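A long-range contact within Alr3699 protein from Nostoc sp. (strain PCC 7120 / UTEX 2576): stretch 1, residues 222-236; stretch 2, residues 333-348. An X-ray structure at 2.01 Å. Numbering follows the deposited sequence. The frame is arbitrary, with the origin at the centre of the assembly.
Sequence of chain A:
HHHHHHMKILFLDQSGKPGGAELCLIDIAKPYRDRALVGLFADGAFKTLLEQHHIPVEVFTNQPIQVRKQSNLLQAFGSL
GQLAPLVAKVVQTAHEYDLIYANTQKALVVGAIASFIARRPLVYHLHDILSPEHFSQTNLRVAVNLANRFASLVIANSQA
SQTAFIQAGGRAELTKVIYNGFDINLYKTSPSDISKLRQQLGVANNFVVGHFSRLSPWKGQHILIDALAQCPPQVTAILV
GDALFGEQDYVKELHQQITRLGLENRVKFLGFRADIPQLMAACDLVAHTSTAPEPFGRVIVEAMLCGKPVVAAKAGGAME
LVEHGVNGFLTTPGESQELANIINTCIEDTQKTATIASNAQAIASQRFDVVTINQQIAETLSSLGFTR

Stretch 1 222-236: HILIDALAQCPPQVT
Stretch 2 (333-348) PGESQELANIINTCIE

A single hydrogen bond joins the two stretches, and it lies at the exposed margin of a contact that is otherwise mostly van der Waals packing: Gln230 NE2 donates to Gln337 OE1 at 2.8 Å, with an N-H...acceptor angle of 161°. Gln230 bends to make it (chi1 -66°, m; chi2 -70°, m; chi3 88°), and Gln337 answers with chi1 t, chi2 75° (p) and chi3 54°. Gln337 NE2 also gives a weak bond to Asn341 OD1, 3.3 Å, one turn along its own helix.

Stretch 1 enters as the last part of a helix, which includes 222-228, with phi/psi near -60/-40. A type I turn from Leu228 to Cys231 follows, held by Cys231 N to Leu228 O at 3.0 Å; Cys231 is then extended (-115/152). A second type I turn, Pro232 to Val235, closes with Val235 N to Pro232 O at 3.0 Å and delivers the chain into a strand at 235-236. In stretch 2, Gly334 has positive phi (82/-4), Glu335 occupies the N-cap position, and a regular helix runs from 336 to 348. The two helix axes approach to 8.0 Å, their N-to-C directions 63° apart (signed crossing angle -63°). The register is set where Ala227 CA lies 4.7 Å from Ser336 CA.

Small residues lie where the backbones come closest. Ala227 CB comes within 3.2 Å of Ser336 O, 3.8 Å of Leu339 CG and 4.1 Å of Ala340 CB. Ser336 (chi1 63°, p) places its CB 3.6 Å from Ile223 O and its OG 3.5 Å from Asp226 CB. Ala340 CB lies 3.8 Å from both Ala227 O and Gln230 CB, so the methyl covers the backbone at the start of the Leu228-Cys231 turn.

Larger apolar side chains fill in around these. Ile223 (m, m) points toward stretch 2, its CD1 3.6 Å from Gly334 O and its CG2 4.3 Å from Leu339 CD2. Leu224 (t, p) starts away from the partner, but its end returns: CD1 is 4.2 Å from Leu339 CD2 and 4.3 Å from Ile343 CD1. Leu339 is also t, p.

Farther along the second helix, Ile343 (m, t) meets the turn and strand of stretch 1. Ile343 CG2 sits 3.6 Å from Cys231 SG (chi1 -76°, m) and 4.2 Å from Val235 CG1. One turn on, Ile347 (m, t) puts CD1 3.4 Å from Val235 CG2 (chi1 -178°, t) and 3.9 Å from Pro232 CG. Asn344 (chi1 -82°, m; chi2 -53°) borders this patch, with OD1 2.9 Å from Pro232 CD, a tight contact with carbon, and ND2 3.6 Å from Gln230 O.

Together the stretches bury 710 Å², both sides summed. Apart from the Gln230-Gln337 hydrogen bond, their mutual contacts are mainly close van der Waals packing, with Leu339 and Ile343 on successive turns of the second helix facing stretch 1.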

# COMPACT_ATOMS: atom_id res chain seq x y z
N HIS A 222 -26.47 24.03 23.05
CA HIS A 222 -27.04 24.03 24.42
C HIS A 222 -26.37 25.05 25.34
O HIS A 222 -27.00 25.57 26.27
CB HIS A 222 -26.98 22.59 25.03
CG HIS A 222 -25.59 22.09 25.28
ND1 HIS A 222 -24.78 21.60 24.26
CD2 HIS A 222 -24.85 22.05 26.41
CE1 HIS A 222 -23.60 21.28 24.77
NE2 HIS A 222 -23.61 21.56 26.06
N ILE A 223 -25.13 25.40 25.05
CA ILE A 223 -24.41 26.43 25.80
C ILE A 223 -25.00 27.83 25.49
O ILE A 223 -25.24 28.60 26.40
CB ILE A 223 -22.87 26.40 25.46
CG1 ILE A 223 -22.29 25.00 25.63
CG2 ILE A 223 -22.09 27.44 26.27
CD1 ILE A 223 -22.23 24.59 27.09
N LEU A 224 -25.26 28.16 24.20
CA LEU A 224 -25.94 29.39 23.84
C LEU A 224 -27.31 29.47 24.54
O LEU A 224 -27.70 30.52 25.03
CB LEU A 224 -26.04 29.57 22.30
CG LEU A 224 -26.85 30.78 21.81
CD1 LEU A 224 -26.20 32.06 22.29
CD2 LEU A 224 -26.92 30.77 20.27
N ILE A 225 -28.06 28.38 24.50
CA ILE A 225 -29.39 28.30 25.12
C ILE A 225 -29.28 28.56 26.66
O ILE A 225 -29.98 29.44 27.13
CB ILE A 225 -30.10 26.98 24.75
CG1 ILE A 225 -30.36 26.97 23.23
CG2 ILE A 225 -31.40 26.86 25.50
CD1 ILE A 225 -30.53 25.60 22.66
N ASP A 226 -28.34 27.92 27.38
CA ASP A 226 -28.16 28.24 28.81
C ASP A 226 -27.80 29.72 29.01
O ASP A 226 -28.36 30.40 29.85
CB ASP A 226 -27.07 27.41 29.43
CG ASP A 226 -27.48 25.98 29.72
OD1 ASP A 226 -28.68 25.75 29.83
OD2 ASP A 226 -26.59 25.09 29.81
N ALA A 227 -26.91 30.27 28.17
CA ALA A 227 -26.62 31.69 28.30
C ALA A 227 -27.85 32.57 28.02
O ALA A 227 -28.00 33.62 28.62
CB ALA A 227 -25.48 32.08 27.36
N LEU A 228 -28.73 32.17 27.11
CA LEU A 228 -29.90 33.00 26.81
C LEU A 228 -30.76 33.19 28.06
O LEU A 228 -31.29 34.26 28.31
CB LEU A 228 -30.73 32.35 25.69
CG LEU A 228 -31.25 33.30 24.62
CD1 LEU A 228 -30.12 34.18 24.11
CD2 LEU A 228 -31.87 32.54 23.45
N ALA A 229 -30.83 32.14 28.86
CA ALA A 229 -31.53 32.16 30.14
C ALA A 229 -31.04 33.29 31.01
O ALA A 229 -31.77 33.72 31.89
CB ALA A 229 -31.37 30.83 30.85
N GLN A 230 -29.82 33.79 30.75
CA GLN A 230 -29.21 34.83 31.57
C GLN A 230 -29.16 36.20 30.92
O GLN A 230 -28.44 37.05 31.41
CB GLN A 230 -27.78 34.40 31.94
CG GLN A 230 -27.77 33.18 32.85
CD GLN A 230 -28.28 33.58 34.22
OE1 GLN A 230 -29.49 33.55 34.48
NE2 GLN A 230 -27.38 34.08 35.05
N CYS A 231 -29.90 36.39 29.82
CA CYS A 231 -29.86 37.56 28.97
C CYS A 231 -31.17 38.29 29.03
O CYS A 231 -32.20 37.66 29.24
CB CYS A 231 -29.60 37.15 27.50
SG CYS A 231 -27.88 36.72 27.29
N PRO A 232 -31.16 39.61 28.81
CA PRO A 232 -32.46 40.25 28.81
C PRO A 232 -33.42 39.70 27.77
O PRO A 232 -33.02 38.98 26.81
CB PRO A 232 -32.15 41.75 28.57
CG PRO A 232 -30.69 41.88 28.41
CD PRO A 232 -30.05 40.57 28.80
N PRO A 233 -34.70 40.03 27.95
CA PRO A 233 -35.75 39.39 27.14
C PRO A 233 -35.76 39.77 25.65
O PRO A 233 -36.24 39.00 24.86
CB PRO A 233 -37.04 39.81 27.84
CG PRO A 233 -36.68 41.02 28.68
CD PRO A 233 -35.23 40.92 29.00
N GLN A 234 -35.20 40.92 25.27
CA GLN A 234 -35.10 41.24 23.87
C GLN A 234 -34.03 40.41 23.12
O GLN A 234 -33.99 40.43 21.87
CB GLN A 234 -34.89 42.75 23.64
CG GLN A 234 -33.48 43.30 23.87
CD GLN A 234 -33.21 43.55 25.33
OE1 GLN A 234 -33.91 43.02 26.19
NE2 GLN A 234 -32.19 44.36 25.62
N VAL A 235 -33.22 39.62 23.87
CA VAL A 235 -32.25 38.74 23.25
C VAL A 235 -32.90 37.47 22.77
O VAL A 235 -33.40 36.64 23.59
CB VAL A 235 -31.06 38.37 24.19
CG1 VAL A 235 -30.05 37.47 23.45
CG2 VAL A 235 -30.36 39.61 24.71
N THR A 236 -32.81 37.25 21.45
CA THR A 236 -33.24 35.97 20.84
C THR A 236 -32.13 35.30 20.04
O THR A 236 -31.20 35.96 19.51
CB THR A 236 -34.39 36.14 19.84
OG1 THR A 236 -33.92 36.92 18.76
CG2 THR A 236 -35.52 36.82 20.42
N PRO A 333 -14.49 27.48 26.77
CA PRO A 333 -15.53 26.60 26.24
C PRO A 333 -16.36 25.92 27.33
O PRO A 333 -15.83 25.56 28.38
CB PRO A 333 -14.78 25.56 25.40
CG PRO A 333 -13.43 26.11 25.21
CD PRO A 333 -13.15 27.10 26.29
N GLY A 334 -17.65 25.75 27.04
CA GLY A 334 -18.61 25.11 27.92
C GLY A 334 -19.19 26.00 29.02
O GLY A 334 -20.04 25.53 29.75
N GLU A 335 -18.72 27.26 29.14
CA GLU A 335 -19.17 28.17 30.22
C GLU A 335 -20.22 29.22 29.76
O GLU A 335 -19.89 30.28 29.19
CB GLU A 335 -17.98 28.85 30.87
CG GLU A 335 -16.82 27.90 31.12
CD GLU A 335 -17.00 27.00 32.34
OE1 GLU A 335 -18.06 26.36 32.47
OE2 GLU A 335 -16.05 26.93 33.16
N SER A 336 -21.47 28.96 30.07
CA SER A 336 -22.56 29.76 29.57
C SER A 336 -22.64 31.10 30.21
O SER A 336 -23.14 32.06 29.57
CB SER A 336 -23.90 29.01 29.67
OG SER A 336 -24.25 28.71 31.02
N GLN A 337 -22.15 31.24 31.44
CA GLN A 337 -22.27 32.55 32.07
C GLN A 337 -21.29 33.56 31.46
O GLN A 337 -21.59 34.76 31.34
CB GLN A 337 -22.12 32.51 33.61
CG GLN A 337 -22.27 33.91 34.22
CD GLN A 337 -23.71 34.40 34.24
OE1 GLN A 337 -24.58 33.70 34.77
NE2 GLN A 337 -23.99 35.60 33.67
N GLU A 338 -20.11 33.10 31.09
CA GLU A 338 -19.14 33.96 30.45
C GLU A 338 -19.69 34.41 29.07
O GLU A 338 -19.56 35.61 28.66
CB GLU A 338 -17.81 33.23 30.38
CG GLU A 338 -16.63 34.05 29.88
CD GLU A 338 -15.33 33.24 29.89
OE1 GLU A 338 -15.26 32.10 30.45
OE2 GLU A 338 -14.36 33.78 29.35
N LEU A 339 -20.38 33.50 28.39
CA LEU A 339 -20.99 33.83 27.07
C LEU A 339 -22.07 34.89 27.27
O LEU A 339 -22.18 35.84 26.50
CB LEU A 339 -21.56 32.56 26.42
CG LEU A 339 -22.42 32.73 25.16
CD1 LEU A 339 -21.65 33.53 24.09
CD2 LEU A 339 -22.81 31.36 24.64
N ALA A 340 -22.84 34.79 28.37
CA ALA A 340 -23.92 35.75 28.62
C ALA A 340 -23.34 37.12 28.94
O ALA A 340 -23.88 38.19 28.53
CB ALA A 340 -24.83 35.29 29.75
N ASN A 341 -22.25 37.12 29.67
CA ASN A 341 -21.60 38.37 29.97
C ASN A 341 -21.16 39.10 28.71
O ASN A 341 -21.33 40.33 28.59
CB ASN A 341 -20.36 38.12 30.81
CG ASN A 341 -20.68 37.73 32.24
OD1 ASN A 341 -21.79 37.90 32.74
ND2 ASN A 341 -19.68 37.26 32.92
N ILE A 342 -20.63 38.35 27.74
CA ILE A 342 -20.31 38.97 26.43
C ILE A 342 -21.52 39.52 25.77
O ILE A 342 -21.50 40.63 25.22
CB ILE A 342 -19.62 37.96 25.48
CG1 ILE A 342 -18.26 37.57 26.04
CG2 ILE A 342 -19.46 38.56 24.09
CD1 ILE A 342 -17.39 38.78 26.46
N ILE A 343 -22.58 38.73 25.75
CA ILE A 343 -23.82 39.17 25.05
C ILE A 343 -24.33 40.48 25.68
O ILE A 343 -24.62 41.46 24.99
CB ILE A 343 -24.92 38.10 25.15
CG1 ILE A 343 -24.51 36.88 24.34
CG2 ILE A 343 -26.25 38.66 24.68
CD1 ILE A 343 -25.50 35.72 24.45
N ASN A 344 -24.37 40.50 27.00
CA ASN A 344 -24.74 41.69 27.73
C ASN A 344 -23.78 42.89 27.48
O ASN A 344 -24.22 44.02 27.38
CB ASN A 344 -24.86 41.37 29.22
CG ASN A 344 -26.20 40.74 29.58
OD1 ASN A 344 -27.24 41.28 29.25
ND2 ASN A 344 -26.19 39.61 30.24
N THR A 345 -22.47 42.63 27.38
CA THR A 345 -21.54 43.67 27.04
C THR A 345 -21.87 44.24 25.70
O THR A 345 -21.77 45.45 25.52
CB THR A 345 -20.13 43.12 26.98
OG1 THR A 345 -19.75 42.79 28.31
CG2 THR A 345 -19.18 44.13 26.40
N CYS A 346 -22.24 43.36 24.75
CA CYS A 346 -22.59 43.82 23.39
C CYS A 346 -23.86 44.69 23.32
O CYS A 346 -23.99 45.57 22.46
CB CYS A 346 -22.72 42.62 22.44
SG CYS A 346 -21.13 41.90 22.01
N ILE A 347 -24.81 44.40 24.20
CA ILE A 347 -26.07 45.18 24.32
C ILE A 347 -25.83 46.57 24.88
O ILE A 347 -26.29 47.56 24.33
CB ILE A 347 -27.06 44.42 25.24
CG1 ILE A 347 -27.53 43.17 24.54
CG2 ILE A 347 -28.23 45.31 25.62
CD1 ILE A 347 -28.16 42.12 25.44
N GLU A 348 -25.06 46.63 25.96
CA GLU A 348 -24.82 47.82 26.70
C GLU A 348 -23.77 48.71 26.09
O GLU A 348 -23.87 49.90 26.29
CB GLU A 348 -24.36 47.49 28.12
CG GLU A 348 -25.31 46.61 28.92
CD GLU A 348 -24.69 46.12 30.25
OE1 GLU A 348 -24.03 46.92 30.94
OE2 GLU A 348 -24.87 44.93 30.60